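Local coordinates for shikimate 5-dehydrogenase (Mycobacterium fortuitum subsp. fortuitum DSM 46621, PDB 4XIJ), which probably catalyses the NADP-dependent interconversion of 3-dehydroshikimate and shikimate, the fourth of seven steps towards chorismate in aromatic amino acid biosynthesis, at residues Lys15-Ser21 against Thr45-Cys51; Trp67-Ser71 against Gln256-Phe260; Lys77-Phe83 against Gly95-Leu100; Leu249-Phe254 against Met270-Leu274. All blocks are in the same frame, centred on the assembly; numbering follows the deposited sequence. Where two conformers were deposited one is given.

Interaction 1: Lys15-Ser21 against Thr45-Cys51; sequences KAAVLGS and TYERIEC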
# COMPACT_ATOMS: atom_id res chain seq x y z
N LYS A 15 18.62 -4.23 13.49
CA LYS A 15 17.72 -5.32 13.17
C LYS A 15 16.36 -4.81 12.75
O LYS A 15 15.80 -3.86 13.35
CB LYS A 15 17.53 -6.25 14.36
CG LYS A 15 18.89 -6.82 14.89
CD LYS A 15 18.64 -7.92 15.90
CE LYS A 15 18.25 -9.21 15.16
NZ LYS A 15 19.39 -9.83 14.38
N ALA A 16 15.81 -5.47 11.74
CA ALA A 16 14.46 -5.19 11.28
C ALA A 16 13.75 -6.50 10.93
O ALA A 16 14.39 -7.56 10.85
CB ALA A 16 14.47 -4.21 10.06
N ALA A 17 12.45 -6.44 10.71
CA ALA A 17 11.70 -7.63 10.35
C ALA A 17 10.38 -7.26 9.73
O ALA A 17 9.89 -6.12 9.89
CB ALA A 17 11.44 -8.54 11.57
N VAL A 18 9.78 -8.25 9.07
CA VAL A 18 8.35 -8.17 8.73
C VAL A 18 7.56 -9.13 9.60
O VAL A 18 7.97 -10.26 9.83
CB VAL A 18 8.09 -8.47 7.22
CG1 VAL A 18 8.58 -9.89 6.76
CG2 VAL A 18 6.59 -8.23 6.87
N LEU A 19 6.44 -8.62 10.13
CA LEU A 19 5.53 -9.39 10.99
C LEU A 19 4.20 -9.63 10.29
O LEU A 19 3.64 -8.71 9.70
CB LEU A 19 5.24 -8.63 12.29
CG LEU A 19 6.38 -8.08 13.13
CD1 LEU A 19 5.85 -7.53 14.48
CD2 LEU A 19 7.63 -8.89 13.27
N GLY A 20 3.70 -10.86 10.35
CA GLY A 20 2.39 -11.13 9.78
C GLY A 20 2.15 -12.62 9.68
O GLY A 20 2.99 -13.42 10.13
N SER A 21 1.02 -13.00 9.08
CA SER A 21 0.67 -14.40 8.97
C SER A 21 -0.47 -14.55 7.96
O SER A 21 -1.57 -14.08 8.19
CB SER A 21 0.28 -14.96 10.33
OG SER A 21 -0.13 -16.31 10.20
N THR A 45 20.24 -6.73 9.60
CA THR A 45 19.48 -7.94 9.30
C THR A 45 17.99 -7.61 9.11
O THR A 45 17.48 -6.62 9.64
CB THR A 45 19.63 -8.99 10.41
OG1 THR A 45 19.22 -8.43 11.67
CG2 THR A 45 21.09 -9.46 10.48
N TYR A 46 17.31 -8.46 8.35
CA TYR A 46 15.88 -8.30 8.10
C TYR A 46 15.25 -9.66 8.05
O TYR A 46 15.49 -10.40 7.09
CB TYR A 46 15.63 -7.52 6.80
CG TYR A 46 14.25 -6.96 6.74
CD1 TYR A 46 13.17 -7.81 6.62
CD2 TYR A 46 14.01 -5.58 6.83
CE1 TYR A 46 11.90 -7.35 6.59
CE2 TYR A 46 12.68 -5.06 6.80
CZ TYR A 46 11.63 -6.00 6.69
OH TYR A 46 10.34 -5.65 6.61
N GLU A 47 14.48 -10.02 9.07
CA GLU A 47 13.92 -11.35 9.09
C GLU A 47 12.40 -11.38 8.92
O GLU A 47 11.78 -10.34 8.88
CB GLU A 47 14.31 -12.07 10.36
CG GLU A 47 13.88 -11.44 11.62
CD GLU A 47 14.72 -11.99 12.79
OE1 GLU A 47 15.74 -11.36 13.15
OE2 GLU A 47 14.39 -13.07 13.31
N ARG A 48 11.87 -12.60 8.76
CA ARG A 48 10.43 -12.86 8.73
C ARG A 48 10.00 -13.44 10.04
O ARG A 48 10.55 -14.48 10.44
CB ARG A 48 10.06 -13.88 7.67
CG ARG A 48 10.17 -13.44 6.29
CD ARG A 48 9.80 -14.61 5.27
NE ARG A 48 10.49 -14.20 4.06
CZ ARG A 48 9.96 -13.43 3.12
NH1 ARG A 48 8.70 -13.03 3.21
NH2 ARG A 48 10.72 -13.02 2.11
N ILE A 49 9.00 -12.84 10.67
CA ILE A 49 8.46 -13.38 11.91
C ILE A 49 6.97 -13.62 11.77
O ILE A 49 6.20 -12.69 11.59
CB ILE A 49 8.75 -12.43 13.10
CG1 ILE A 49 10.26 -12.17 13.22
CG2 ILE A 49 8.27 -13.06 14.37
CD1 ILE A 49 10.66 -11.05 14.22
N GLU A 50 6.57 -14.88 11.85
CA GLU A 50 5.15 -15.20 11.83
C GLU A 50 4.54 -14.64 13.12
O GLU A 50 5.08 -14.84 14.22
CB GLU A 50 4.92 -16.71 11.71
CG GLU A 50 3.46 -17.06 11.40
CD GLU A 50 3.19 -18.54 11.21
OE1 GLU A 50 4.14 -19.35 11.33
OE2 GLU A 50 2.00 -18.87 10.97
N CYS A 51 3.44 -13.91 12.98
CA CYS A 51 2.89 -13.11 14.08
C CYS A 51 1.42 -12.84 13.84
O CYS A 51 1.07 -12.31 12.78
CB CYS A 51 3.63 -11.77 14.20
SG CYS A 51 3.26 -10.88 15.69
O HOH W 1 18.24 -12.10 12.29
O HOH W 2 16.55 -8.86 12.01
O HOH W 3 1.10 -18.25 8.77
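Strands 15-20 and 45-50 run parallel, their axes approaching to 4.4 Å at an angle of 25° between N-to-C directions. CA-CA spacings of 4.5 to 5.3 Å pair Lys15 with Thr45 through Gly20 with Glu50. The bonding alternates as parallel pairing demands: Ala16 N to Thr45 O (2.9 Å), Glu47 N to Ala16 O (3.0 Å), Val18 N to Glu47 O (2.9 Å), Ile49 N to Val18 O (2.9 Å), a weak Gly20 N to Ile49 O (3.3 Å) and Cys51 N to Gly20 O (2.9 Å).

Side chains sort onto two faces. On one, Ala17 CB meets Ile49 CD1 at 3.7 Å and Leu19 CD2 meets Ile49 CB at 3.7 Å; Lys15 NZ donates to Thr45 OG1 (3.1 Å), and a water joins Ala16 O, Thr45 OG1 and Glu47 OE1. On the other, Ala16 CB lies 3.5 Å from Tyr46 CD2; one face of the ring lies against Ala16 O and Ala17 CA, and the hydroxyl is hydrogen-bonded to Ser71 OG. Arg48, on the same face, turns its guanidinium to the carbonyls of Ile23 and Ser26.

Helix 28-38 links the two strands and touches Tyr46 and Arg48, completing a beta-alpha-beta crossover. Strand 45-50 is an outermost strand, within this chain, of the mixed sheet in the substrate-binding domain of the shikimate dehydrogenase family.

Interaction 2: Trp67-Ser71 against Gln256-Phe260; sequences WVGLS and QVEQF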
# COMPACT_ATOMS: atom_id res chain seq x y z
N TRP A 67 16.69 -2.95 17.56
CA TRP A 67 15.62 -3.05 16.58
C TRP A 67 15.25 -1.66 16.13
O TRP A 67 14.78 -0.84 16.94
CB TRP A 67 14.42 -3.81 17.17
CG TRP A 67 14.73 -5.28 17.26
CD1 TRP A 67 15.40 -5.93 18.28
CD2 TRP A 67 14.43 -6.27 16.28
NE1 TRP A 67 15.50 -7.28 17.98
CE2 TRP A 67 14.90 -7.50 16.76
CE3 TRP A 67 13.76 -6.23 15.04
CZ2 TRP A 67 14.74 -8.71 16.04
CZ3 TRP A 67 13.61 -7.42 14.32
CH2 TRP A 67 14.11 -8.64 14.83
N VAL A 68 15.41 -1.42 14.83
CA VAL A 68 15.26 -0.09 14.27
C VAL A 68 13.90 0.10 13.62
O VAL A 68 13.40 1.22 13.54
CB VAL A 68 16.39 0.19 13.22
CG1 VAL A 68 16.26 -0.71 11.98
CG2 VAL A 68 16.45 1.67 12.83
N GLY A 69 13.30 -0.96 13.08
CA GLY A 69 12.06 -0.81 12.33
C GLY A 69 11.42 -2.15 12.05
O GLY A 69 12.12 -3.17 12.03
N LEU A 70 10.10 -2.14 11.86
CA LEU A 70 9.35 -3.31 11.45
C LEU A 70 8.39 -2.97 10.34
O LEU A 70 7.74 -1.92 10.38
CB LEU A 70 8.55 -3.87 12.63
CG LEU A 70 9.33 -4.21 13.88
CD1 LEU A 70 8.37 -4.35 15.07
CD2 LEU A 70 10.12 -5.49 13.63
N SER A 71 8.28 -3.85 9.36
CA SER A 71 7.18 -3.85 8.43
C SER A 71 6.09 -4.75 8.99
O SER A 71 6.40 -5.76 9.61
CB SER A 71 7.65 -4.34 7.06
OG SER A 71 8.76 -3.54 6.60
N GLN A 256 9.69 3.11 3.91
CA GLN A 256 10.20 2.37 5.06
C GLN A 256 11.72 2.43 5.13
O GLN A 256 12.30 2.65 6.21
CB GLN A 256 9.77 0.92 5.00
CG GLN A 256 8.25 0.77 5.09
CD GLN A 256 7.81 -0.66 5.07
OE1 GLN A 256 8.51 -1.51 4.52
NE2 GLN A 256 6.64 -0.94 5.64
N VAL A 257 12.39 2.23 3.98
CA VAL A 257 13.86 2.27 3.98
C VAL A 257 14.35 3.64 4.45
O VAL A 257 15.32 3.71 5.25
CB VAL A 257 14.42 1.91 2.60
CG1 VAL A 257 15.94 2.25 2.48
CG2 VAL A 257 14.16 0.41 2.32
N GLU A 258 13.69 4.72 3.98
CA GLU A 258 14.15 6.05 4.35
C GLU A 258 13.94 6.27 5.85
O GLU A 258 14.81 6.84 6.55
CB GLU A 258 13.45 7.11 3.52
CG GLU A 258 13.86 6.99 2.08
CD GLU A 258 13.43 8.19 1.26
OE1 GLU A 258 12.64 9.04 1.74
OE2 GLU A 258 13.86 8.28 0.08
N GLN A 259 12.79 5.84 6.38
CA GLN A 259 12.57 6.03 7.81
C GLN A 259 13.49 5.18 8.68
O GLN A 259 13.89 5.62 9.78
CB GLN A 259 11.10 5.72 8.16
CG GLN A 259 10.16 6.79 7.57
CD GLN A 259 8.73 6.59 8.01
OE1 GLN A 259 8.46 6.41 9.19
NE2 GLN A 259 7.78 6.61 7.06
N PHE A 260 13.81 3.96 8.23
CA PHE A 260 14.65 3.08 9.07
C PHE A 260 16.11 3.54 9.03
O PHE A 260 16.82 3.43 10.04
CB PHE A 260 14.62 1.62 8.62
CG PHE A 260 13.27 0.88 8.76
CD1 PHE A 260 12.08 1.52 9.15
CD2 PHE A 260 13.21 -0.50 8.46
CE1 PHE A 260 10.88 0.82 9.23
CE2 PHE A 260 11.98 -1.22 8.53
CZ PHE A 260 10.82 -0.55 8.92
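This is a buried helix-on-sheet contact between the substrate-binding domain and the family's C-terminal region: residues 256-260 of helix 246-261 pack on residues 67-71 of strand 67-72. The axes of these short segments come within 8.7 Å and run nearly antiparallel, at 162°. Phe260 supplies most of the helix's share of the contact. Gly69 CA sits 3.6 Å from the centroid of its ring and 11° off the normal, a CH-pi contact over the face. A CB on Gly69 would fall 2.5 Å from Phe260 CE1, so the close approach depends on the missing side chain. Val68 CG2 adds packing at 3.3 Å from Phe260 O. One turn back along the helix, Ser71 OG donates to Gln256 OE1 at 2.9 Å; Ser71 OG also bonds the hydroxyl of Tyr46, and Gln256 OE1 accepts from His32. Around this core, helix 28-38 presents His32 and Tyr36 to Phe260, strand 15-20 pairs with strand 67-72 along one edge, and strand 99-102 pairs along the other, placing Thr99 and Val101 against the Phe260 side chain.

Interaction 3: Lys77-Phe83 against Gly95-Leu100; sequences KFAALEF and GSANTL. With SO4 (sulfate ion), chain E.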
# COMPACT_ATOMS: atom_id res chain seq x y z
N LYS A 77 -2.00 -5.17 10.94
CA LYS A 77 -1.86 -3.73 10.77
C LYS A 77 -2.68 -2.88 11.76
O LYS A 77 -2.27 -1.76 12.11
CB LYS A 77 -2.19 -3.34 9.32
CG LYS A 77 -1.23 -4.00 8.33
CD LYS A 77 -1.50 -3.50 6.88
CE LYS A 77 -0.64 -4.22 5.87
NZ LYS A 77 -0.91 -3.73 4.44
N PHE A 78 -3.82 -3.36 12.21
CA PHE A 78 -4.61 -2.64 13.20
C PHE A 78 -3.87 -2.69 14.54
O PHE A 78 -3.75 -1.70 15.25
CB PHE A 78 -6.03 -3.22 13.27
CG PHE A 78 -6.74 -3.16 11.95
CD1 PHE A 78 -7.28 -1.98 11.52
CD2 PHE A 78 -6.81 -4.27 11.12
CE1 PHE A 78 -7.87 -1.87 10.29
CE2 PHE A 78 -7.41 -4.16 9.88
CZ PHE A 78 -7.94 -2.97 9.47
N ALA A 79 -3.39 -3.88 14.86
CA ALA A 79 -2.66 -4.06 16.11
C ALA A 79 -1.42 -3.18 16.17
O ALA A 79 -1.05 -2.68 17.25
CB ALA A 79 -2.27 -5.48 16.28
N ALA A 80 -0.74 -3.02 15.04
CA ALA A 80 0.42 -2.17 15.02
C ALA A 80 0.08 -0.72 15.33
O ALA A 80 0.80 -0.06 16.07
CB ALA A 80 1.12 -2.27 13.67
N LEU A 81 -1.00 -0.23 14.75
CA LEU A 81 -1.44 1.14 15.04
C LEU A 81 -1.78 1.32 16.53
O LEU A 81 -1.45 2.35 17.15
CB LEU A 81 -2.66 1.48 14.18
CG LEU A 81 -3.18 2.93 14.34
CD1 LEU A 81 -2.10 3.93 13.89
CD2 LEU A 81 -4.44 3.08 13.52
N GLU A 82 -2.47 0.33 17.10
CA GLU A 82 -2.83 0.36 18.52
C GLU A 82 -1.63 0.25 19.44
O GLU A 82 -1.64 0.80 20.53
CB GLU A 82 -3.81 -0.76 18.86
CG GLU A 82 -5.13 -0.58 18.21
CD GLU A 82 -6.27 -0.78 19.19
OE1 GLU A 82 -6.94 0.21 19.59
OE2 GLU A 82 -6.49 -1.95 19.58
N PHE A 83 -0.61 -0.47 19.01
CA PHE A 83 0.55 -0.74 19.86
C PHE A 83 1.41 0.52 20.01
O PHE A 83 1.95 0.81 21.10
CB PHE A 83 1.40 -1.89 19.29
CG PHE A 83 2.79 -1.89 19.83
CD1 PHE A 83 3.08 -2.44 21.08
CD2 PHE A 83 3.80 -1.30 19.11
CE1 PHE A 83 4.37 -2.33 21.62
CE2 PHE A 83 5.08 -1.21 19.62
CZ PHE A 83 5.37 -1.75 20.87
N GLY A 95 -6.49 4.09 9.36
CA GLY A 95 -7.05 3.22 10.39
C GLY A 95 -6.15 2.01 10.63
O GLY A 95 -6.55 1.11 11.35
N SER A 96 -4.93 2.00 10.10
CA SER A 96 -4.06 0.84 10.30
C SER A 96 -2.65 1.28 9.95
O SER A 96 -2.47 2.30 9.30
CB SER A 96 -4.49 -0.38 9.42
OG SER A 96 -4.13 -0.13 8.06
N ALA A 97 -1.66 0.49 10.36
CA ALA A 97 -0.25 0.80 10.12
C ALA A 97 0.51 -0.39 9.57
O ALA A 97 0.42 -1.51 10.12
CB ALA A 97 0.44 1.28 11.43
N ASN A 98 1.28 -0.17 8.50
CA ASN A 98 2.12 -1.25 8.00
C ASN A 98 3.60 -1.06 8.35
O ASN A 98 4.45 -1.78 7.83
CB ASN A 98 1.98 -1.38 6.47
CG ASN A 98 2.73 -0.28 5.73
OD1 ASN A 98 2.90 0.81 6.27
ND2 ASN A 98 3.23 -0.55 4.53
N THR A 99 3.89 -0.10 9.22
CA THR A 99 5.27 0.30 9.51
C THR A 99 5.37 0.73 10.95
O THR A 99 4.52 1.49 11.44
CB THR A 99 5.74 1.49 8.64
OG1 THR A 99 5.53 1.19 7.25
CG2 THR A 99 7.26 1.79 8.84
N LEU A 100 6.41 0.23 11.63
CA LEU A 100 6.73 0.68 13.00
C LEU A 100 8.17 1.10 13.01
O LEU A 100 9.03 0.33 12.59
CB LEU A 100 6.48 -0.44 14.02
CG LEU A 100 5.01 -0.79 14.26
CD1 LEU A 100 4.90 -2.13 15.00
CD2 LEU A 100 4.33 0.36 15.00
S SO4 E . 2.10 -4.64 3.15
O1 SO4 E . 2.36 -4.75 1.69
O2 SO4 E . 0.96 -5.55 3.45
O3 SO4 E . 3.28 -5.05 3.96
O4 SO4 E . 1.97 -3.20 3.42
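A helix carbonyl serving a residue beyond its own helix is the distinctive feature here: Lys77 O, in the first turn of helix 77-83, accepts a nearly linear hydrogen bond from Ala97 N (2.9 Å, 169° at the hydrogen), while its bond from Leu81 N within the helix is weak at 3.3 Å. The loop before strand 99-102 is thus held against the helix, with Lys77 CA also 3.2 Å from Ala97 O.

Packing extends from this point in both directions. The Phe78 ring takes Ser96 CB over its face, 4.1 Å from the centroid and 26° off the normal. Leu81 CD2 lies 3.5 Å from Gly95 C, and Gly95 itself has a positive phi of 101° as the chain leaves helix 89-94. Ala80 CB approaches Leu100 CD1 at 4.0 Å, and Leu81 CB approaches Ala97 CB at 4.1 Å.

A sulfate, probably from the crystallisation liquor, is bound by Lys77 NZ (to O2, 2.8 Å) and Asn98 ND2 (to O4, 3.1 Å); Thr73 OG1 hydrogen-bonds it too. Lys77 is also salt-bridged to Asp114, and Asn98 OD1 accepts from Thr113 N. This clustering is consistent with a polar pocket in the substrate-binding domain.

Helix 77-83 packs on the sheet through Ala80 on Val72 (strand 67-72) and Leu100 (strand 99-102), and Leu81 on Ala110 (strand 108-111), while Phe83 reaches helix 56-61.

Interaction 4: Leu249-Phe254 against Met270-Leu274; sequences LLNQAF and MRAAL. With SO4 (sulfate ion), chain H.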
# COMPACT_ATOMS: atom_id res chain seq x y z
N LEU A 249 4.32 -2.02 -4.29
CA LEU A 249 5.28 -2.63 -3.35
C LEU A 249 6.58 -1.82 -3.30
O LEU A 249 7.13 -1.57 -2.20
CB LEU A 249 5.60 -4.10 -3.71
CG LEU A 249 4.45 -5.10 -3.66
CD1 LEU A 249 4.97 -6.49 -4.01
CD2 LEU A 249 3.77 -5.10 -2.29
N LEU A 250 7.06 -1.37 -4.46
CA LEU A 250 8.28 -0.57 -4.52
C LEU A 250 8.15 0.71 -3.71
O LEU A 250 8.99 0.99 -2.86
CB LEU A 250 8.60 -0.26 -5.98
CG LEU A 250 9.90 0.53 -6.16
CD1 LEU A 250 11.10 -0.32 -5.88
CD2 LEU A 250 9.92 1.04 -7.60
N ASN A 251 7.07 1.47 -3.96
CA ASN A 251 6.91 2.73 -3.29
C ASN A 251 6.59 2.60 -1.78
O ASN A 251 7.06 3.43 -1.00
CB ASN A 251 5.87 3.56 -4.02
CG ASN A 251 6.45 4.23 -5.26
OD1 ASN A 251 7.07 5.31 -5.17
ND2 ASN A 251 6.30 3.59 -6.42
N GLN A 252 5.91 1.54 -1.38
CA GLN A 252 5.74 1.22 0.04
C GLN A 252 7.08 1.07 0.74
O GLN A 252 7.28 1.50 1.88
CB GLN A 252 4.95 -0.11 0.24
CG GLN A 252 3.48 -0.06 -0.10
CD GLN A 252 2.89 -1.45 -0.27
OE1 GLN A 252 3.46 -2.44 0.23
NE2 GLN A 252 1.74 -1.53 -0.93
N ALA A 253 8.00 0.41 0.04
CA ALA A 253 9.29 0.06 0.62
C ALA A 253 10.21 1.27 0.65
O ALA A 253 11.03 1.38 1.57
CB ALA A 253 9.93 -1.10 -0.19
N PHE A 254 10.14 2.15 -0.37
CA PHE A 254 11.02 3.34 -0.40
C PHE A 254 10.88 4.06 0.93
O PHE A 254 11.87 4.45 1.60
CB PHE A 254 10.62 4.33 -1.48
CG PHE A 254 10.95 3.96 -2.89
CD1 PHE A 254 11.94 3.03 -3.21
CD2 PHE A 254 10.28 4.60 -3.92
CE1 PHE A 254 12.27 2.78 -4.54
CE2 PHE A 254 10.59 4.35 -5.25
CZ PHE A 254 11.59 3.43 -5.57
N MET A 270 16.73 -0.98 -5.48
CA MET A 270 15.46 -1.60 -5.09
C MET A 270 14.66 -2.07 -6.30
O MET A 270 14.01 -3.11 -6.25
CB MET A 270 14.66 -0.61 -4.22
CG MET A 270 15.40 -0.41 -2.89
SD MET A 270 14.59 0.78 -1.80
CE MET A 270 13.13 -0.14 -1.25
N ARG A 271 14.71 -1.30 -7.39
CA ARG A 271 14.07 -1.78 -8.63
C ARG A 271 14.67 -3.10 -9.12
O ARG A 271 13.93 -3.94 -9.70
CB ARG A 271 14.12 -0.74 -9.75
CG ARG A 271 13.22 0.48 -9.46
CD ARG A 271 13.38 1.57 -10.54
NE ARG A 271 12.54 2.71 -10.21
CZ ARG A 271 13.00 3.95 -10.01
NH1 ARG A 271 12.15 4.91 -9.70
NH2 ARG A 271 14.30 4.22 -10.15
N ALA A 272 15.99 -3.27 -8.96
CA ALA A 272 16.62 -4.52 -9.38
C ALA A 272 16.08 -5.71 -8.59
O ALA A 272 16.10 -6.82 -9.09
CB ALA A 272 18.17 -4.42 -9.24
N ALA A 273 15.61 -5.47 -7.37
CA ALA A 273 15.11 -6.54 -6.51
C ALA A 273 13.59 -6.75 -6.61
O ALA A 273 13.02 -7.60 -5.94
CB ALA A 273 15.51 -6.26 -5.02
N LEU A 274 12.95 -5.99 -7.45
CA LEU A 274 11.49 -5.96 -7.51
C LEU A 274 10.94 -7.09 -8.38
O LEU A 274 11.32 -7.20 -9.55
CB LEU A 274 11.05 -4.61 -8.05
CG LEU A 274 9.56 -4.31 -7.95
CD1 LEU A 274 9.13 -4.18 -6.50
CD2 LEU A 274 9.29 -3.01 -8.74
S SO4 H . 13.61 8.15 -9.94
O1 SO4 H . 14.62 7.09 -9.70
O2 SO4 H . 13.62 8.53 -11.36
O3 SO4 H . 13.95 9.33 -9.13
O4 SO4 H . 12.26 7.68 -9.57
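Two helices near the C-terminus meet here through an apolar seam: residues 249-254 of helix 246-261 and residues 270-274, which run from helix 267-272 into the C-terminal tail. Leu250 is the central side chain, with CD1 3.9 Å from Met270 CB, CD2 3.8 Å from Arg271 CG and CB 4.0 Å from Leu274 CD2. One turn later, Ala253 CB meets Met270 CE at 3.5 Å. The Met270 sulfur makes a Met-aromatic contact with Phe254: SD is 5.0 Å from the ring centroid and 88° off the normal, so it lies at the ring edge, with Phe254 CD1 its nearest ring atom at 3.8 Å. The chain doubles back between the segments to form a helical hairpin, whose side chains Ala253, Met270 and Leu274 also pack on helix 28-38 of the substrate-binding domain. On the exposed flank, Arg271 grips a sulfate, probably from the crystallisation liquor, through NH1 to O4 (2.8 Å) and NH2 to O1 (2.9 Å), while NH2 is additionally salt-bridged to Glu268.

How the interactions relate
Interactions 1, 2 and 3 all reach the six-stranded mixed sheet. The centres of interactions 1 and 2 are about 11 Å apart, those of 2 and 3 about 14 Å; Ala17 O-Ser71 N (2.8 Å) and Leu70 N-Leu100 O (2.8 Å) connect them across neighbouring strands. Interaction 4 shares helix 246-261 with interaction 2, about 14 Å away between centres, and touches it through Val257 CG2-Met270 CE (3.8 Å). Along the chain, interaction 1 closes first; both segments of interaction 3 fall between those of interaction 2, whose segments alternate with those of interaction 4. Interaction 2 thus brings helix 246-261, from the C-terminal region, onto the sheet of the substrate-binding domain.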